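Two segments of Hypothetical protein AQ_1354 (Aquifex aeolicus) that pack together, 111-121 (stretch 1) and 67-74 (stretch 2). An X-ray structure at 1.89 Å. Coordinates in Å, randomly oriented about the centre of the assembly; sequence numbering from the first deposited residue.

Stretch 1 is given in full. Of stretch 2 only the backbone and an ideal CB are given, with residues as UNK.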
# COMPACT_ATOMS: atom_id res chain seq x y z
N ARG A 111 2.92 -4.01 -6.26
CA ARG A 111 1.55 -3.74 -6.68
C ARG A 111 0.63 -3.43 -5.50
O ARG A 111 -0.27 -2.58 -5.59
CB ARG A 111 1.01 -4.91 -7.49
CG ARG A 111 1.56 -4.97 -8.94
CD ARG A 111 1.04 -6.15 -9.75
NE ARG A 111 1.81 -6.47 -10.95
CZ ARG A 111 1.38 -7.30 -11.94
NH1 ARG A 111 0.17 -7.85 -11.87
NH2 ARG A 111 2.15 -7.57 -13.00
N LEU A 112 0.86 -4.11 -4.39
CA LEU A 112 0.07 -3.92 -3.20
C LEU A 112 0.40 -2.57 -2.55
O LEU A 112 -0.47 -1.94 -1.96
CB LEU A 112 0.29 -5.06 -2.19
CG LEU A 112 -0.38 -6.38 -2.62
CD1 LEU A 112 0.07 -7.53 -1.74
CD2 LEU A 112 -1.94 -6.30 -2.60
N ILE A 113 1.66 -2.15 -2.63
CA ILE A 113 2.02 -0.82 -2.11
C ILE A 113 1.26 0.26 -2.85
O ILE A 113 0.69 1.17 -2.25
CB ILE A 113 3.52 -0.58 -2.27
CG1 ILE A 113 4.26 -1.40 -1.23
CG2 ILE A 113 3.87 0.92 -2.10
CD1 ILE A 113 5.76 -1.54 -1.52
N VAL A 114 1.25 0.16 -4.17
CA VAL A 114 0.52 1.14 -5.00
C VAL A 114 -0.96 1.07 -4.67
O VAL A 114 -1.61 2.11 -4.47
CB VAL A 114 0.78 0.88 -6.50
CG1 VAL A 114 -0.04 1.83 -7.41
CG2 VAL A 114 2.30 1.07 -6.76
N HIS A 115 -1.49 -0.14 -4.60
CA HIS A 115 -2.92 -0.28 -4.31
C HIS A 115 -3.23 0.39 -2.96
O HIS A 115 -4.21 1.14 -2.84
CB HIS A 115 -3.28 -1.76 -4.27
CG HIS A 115 -4.75 -2.03 -4.21
ND1 HIS A 115 -5.54 -2.12 -5.34
CD2 HIS A 115 -5.57 -2.24 -3.16
CE1 HIS A 115 -6.78 -2.39 -4.99
NE2 HIS A 115 -6.83 -2.45 -3.66
N GLY A 116 -2.39 0.15 -1.96
CA GLY A 116 -2.60 0.72 -0.63
C GLY A 116 -2.53 2.25 -0.61
O GLY A 116 -3.33 2.93 0.05
N ILE A 117 -1.58 2.80 -1.36
CA ILE A 117 -1.40 4.25 -1.39
C ILE A 117 -2.61 4.90 -2.02
O ILE A 117 -3.09 5.92 -1.53
CB ILE A 117 -0.13 4.64 -2.14
CG1 ILE A 117 1.08 4.22 -1.30
CG2 ILE A 117 -0.07 6.18 -2.40
CD1 ILE A 117 2.40 4.40 -1.99
N VAL A 118 -3.09 4.34 -3.12
CA VAL A 118 -4.26 4.92 -3.78
C VAL A 118 -5.48 4.92 -2.85
O VAL A 118 -6.25 5.90 -2.81
CB VAL A 118 -4.58 4.19 -5.12
CG1 VAL A 118 -5.88 4.76 -5.77
CG2 VAL A 118 -3.36 4.30 -6.08
N HIS A 119 -5.65 3.85 -2.08
CA HIS A 119 -6.73 3.79 -1.10
C HIS A 119 -6.54 4.90 -0.08
O HIS A 119 -7.51 5.51 0.38
CB HIS A 119 -6.71 2.48 -0.31
CG HIS A 119 -7.56 1.41 -0.91
ND1 HIS A 119 -8.93 1.39 -0.77
CD2 HIS A 119 -7.23 0.33 -1.65
CE1 HIS A 119 -9.41 0.34 -1.41
NE2 HIS A 119 -8.40 -0.33 -1.94
N LEU A 120 -5.29 5.12 0.29
CA LEU A 120 -4.98 6.12 1.32
C LEU A 120 -5.31 7.54 0.88
O LEU A 120 -5.55 8.42 1.71
CB LEU A 120 -3.49 6.10 1.68
CG LEU A 120 -2.97 5.45 2.93
CD1 LEU A 120 -1.52 5.92 3.16
CD2 LEU A 120 -3.81 5.80 4.13
N LEU A 121 -5.28 7.76 -0.43
CA LEU A 121 -5.60 9.06 -0.98
C LEU A 121 -7.11 9.23 -1.09
O LEU A 121 -7.59 10.25 -1.60
CB LEU A 121 -4.95 9.26 -2.34
CG LEU A 121 -3.42 9.26 -2.21
CD1 LEU A 121 -2.81 9.43 -3.58
CD2 LEU A 121 -2.94 10.37 -1.22
N UNK A 67 -5.96 -10.84 4.83
CA UNK A 67 -6.15 -10.21 3.53
C UNK A 67 -4.78 -9.78 3.01
O UNK A 67 -3.76 -9.98 3.70
CB UNK A 67 -7.11 -9.02 3.62
N UNK A 68 -4.71 -9.23 1.81
CA UNK A 68 -3.40 -8.83 1.26
C UNK A 68 -2.90 -7.45 1.72
O UNK A 68 -1.70 -7.28 2.07
CB UNK A 68 -3.48 -8.84 -0.27
N UNK A 69 -3.78 -6.47 1.73
CA UNK A 69 -3.34 -5.13 2.11
C UNK A 69 -4.47 -4.36 2.79
O UNK A 69 -5.64 -4.48 2.40
CB UNK A 69 -2.84 -4.36 0.88
N UNK A 70 -4.13 -3.56 3.79
CA UNK A 70 -5.08 -2.66 4.41
C UNK A 70 -4.46 -1.27 4.47
O UNK A 70 -3.24 -1.14 4.66
CB UNK A 70 -5.48 -3.15 5.80
N UNK A 71 -5.27 -0.24 4.29
CA UNK A 71 -4.73 1.12 4.41
C UNK A 71 -5.44 1.89 5.53
O UNK A 71 -6.68 1.80 5.66
CB UNK A 71 -4.87 1.87 3.08
N UNK A 72 -4.70 2.66 6.32
CA UNK A 72 -5.27 3.36 7.47
C UNK A 72 -4.94 4.85 7.42
O UNK A 72 -3.81 5.23 7.72
CB UNK A 72 -4.76 2.75 8.78
N UNK A 73 -5.89 5.70 7.04
CA UNK A 73 -5.64 7.15 6.99
C UNK A 73 -5.47 7.76 8.36
O UNK A 73 -6.15 7.38 9.31
CB UNK A 73 -6.78 7.86 6.26
N UNK A 74 -4.55 8.72 8.45
CA UNK A 74 -4.33 9.46 9.67
C UNK A 74 -4.75 10.88 9.30
O UNK A 74 -5.92 11.28 9.48
CB UNK A 74 -2.89 9.37 10.17

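The strand of stretch 2 (69-73) runs 31° from the direction of helix 111-120, with a closest axial approach of 7.7 Å. Alternation along it sets which CB atoms meet the helix.

At position 67 the ideal CB has nothing of stretch 1 within 5.5 Å, so the contact scarcely restricts the choice. The residue is Thr-67, whose side chain comes no nearer to the helix than OG1 to Leu-112 CD2, 7.7 Å.

Position 68 points its CA-to-CB bond toward stretch 1, the ideal CB lying 3.8 Å from Leu-112 CD2. The helix offers only the apolar end of Leu-112 there; a small or medium side chain, apolar or polar with its polar end satisfied elsewhere, would fit. The deposited residue is Asp-68. Its OD2 lies 3.5 Å from Leu-112 CD2 and is hydrogen-bonded elsewhere in the structure, while OD1 accepts a weak hydrogen bond from the backbone N of position 69 (2.8 Å, N-H...acceptor angle 128°).

Position 69, with phi/psi of -149/143, also points toward the helix. Its ideal CB is 4.1 Å from Leu-112 CD2 and 5.3 Å from both Gly-116 CA and His-115 CD2. Gly-116 carries no side chain, which leaves room for a branch; Val, Ile or perhaps Thr would suit this extended backbone. It is Val-69, chi1 p. CG1 meets Leu-112 CD2 at 3.7 Å and His-115 CD2 at 3.9 Å, whereas CG2 lies 3.7 Å from Leu-112 O and 4.1 Å from Gly-116 CA. An ideal CB on Gly-116 would come within a tight 3.3 Å of that CG2.

Position 70 points away and finds no helix atom within 5.5 Å of its ideal CB, so stretch 1 sets little limit. It is Leu-70.

Position 71 returns toward the helix where the backbones are close: the CA of position 71 is 5.5 Å from Gly-116 CA. The ideal CB sits 3.6 Å from Gly-116 O, 3.9 Å from His-119 CB and 4.1 Å from Leu-120 CG. Such crowding favours Ala, Ser or perhaps Cys. Ser-71 is deposited, chi1 p, with OG 3.3 Å from His-119 CB, a packing contact; no hydrogen bond links the two stretches.

Position 72 points away, leaving its side chain free of the helix, and many residues, aromatic ones included, could serve. For Phe-72 the chief contact is through backbone, C to Leu-120 CD2 at 3.6 Å.

Position 73 points sideways, its ideal CB 4.2 Å from Leu-120 CD2. A phi of -69° permits proline, though other apolar residues would also suit. Pro-73 places CD 4.3 Å from Leu-120 CD2.

Position 74 is sideways and unconstrained by stretch 1; it is Met-74.

Stretch 2 67-74: TDVLSFPM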
# COMPACT_ATOMS: atom_id res chain seq x y z
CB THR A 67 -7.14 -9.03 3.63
OG1 THR A 67 -7.42 -8.55 2.31
CG2 THR A 67 -6.48 -7.82 4.34
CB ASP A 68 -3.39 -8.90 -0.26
CG ASP A 68 -4.59 -8.20 -0.91
OD1 ASP A 68 -5.46 -7.58 -0.21
OD2 ASP A 68 -4.76 -8.27 -2.16
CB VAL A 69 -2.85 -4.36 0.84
CG1 VAL A 69 -3.99 -4.26 -0.24
CG2 VAL A 69 -2.22 -2.96 1.16
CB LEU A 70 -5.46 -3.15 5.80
CG LEU A 70 -6.31 -4.43 5.85
CD1 LEU A 70 -6.47 -4.86 7.30
CD2 LEU A 70 -7.69 -4.24 5.25
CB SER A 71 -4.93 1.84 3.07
OG SER A 71 -6.33 2.09 2.98
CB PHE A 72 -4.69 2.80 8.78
CG PHE A 72 -4.88 1.31 8.93
CD1 PHE A 72 -3.92 0.43 8.52
CD2 PHE A 72 -6.06 0.81 9.43
CE1 PHE A 72 -4.12 -0.95 8.62
CE2 PHE A 72 -6.25 -0.57 9.55
CZ PHE A 72 -5.27 -1.43 9.16
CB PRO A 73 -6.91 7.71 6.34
CG PRO A 73 -7.97 6.72 6.75
CD PRO A 73 -7.26 5.37 6.58
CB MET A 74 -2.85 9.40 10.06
CG MET A 74 -2.39 8.04 10.55
SD MET A 74 -3.19 7.49 12.12
CE MET A 74 -3.42 5.77 11.79
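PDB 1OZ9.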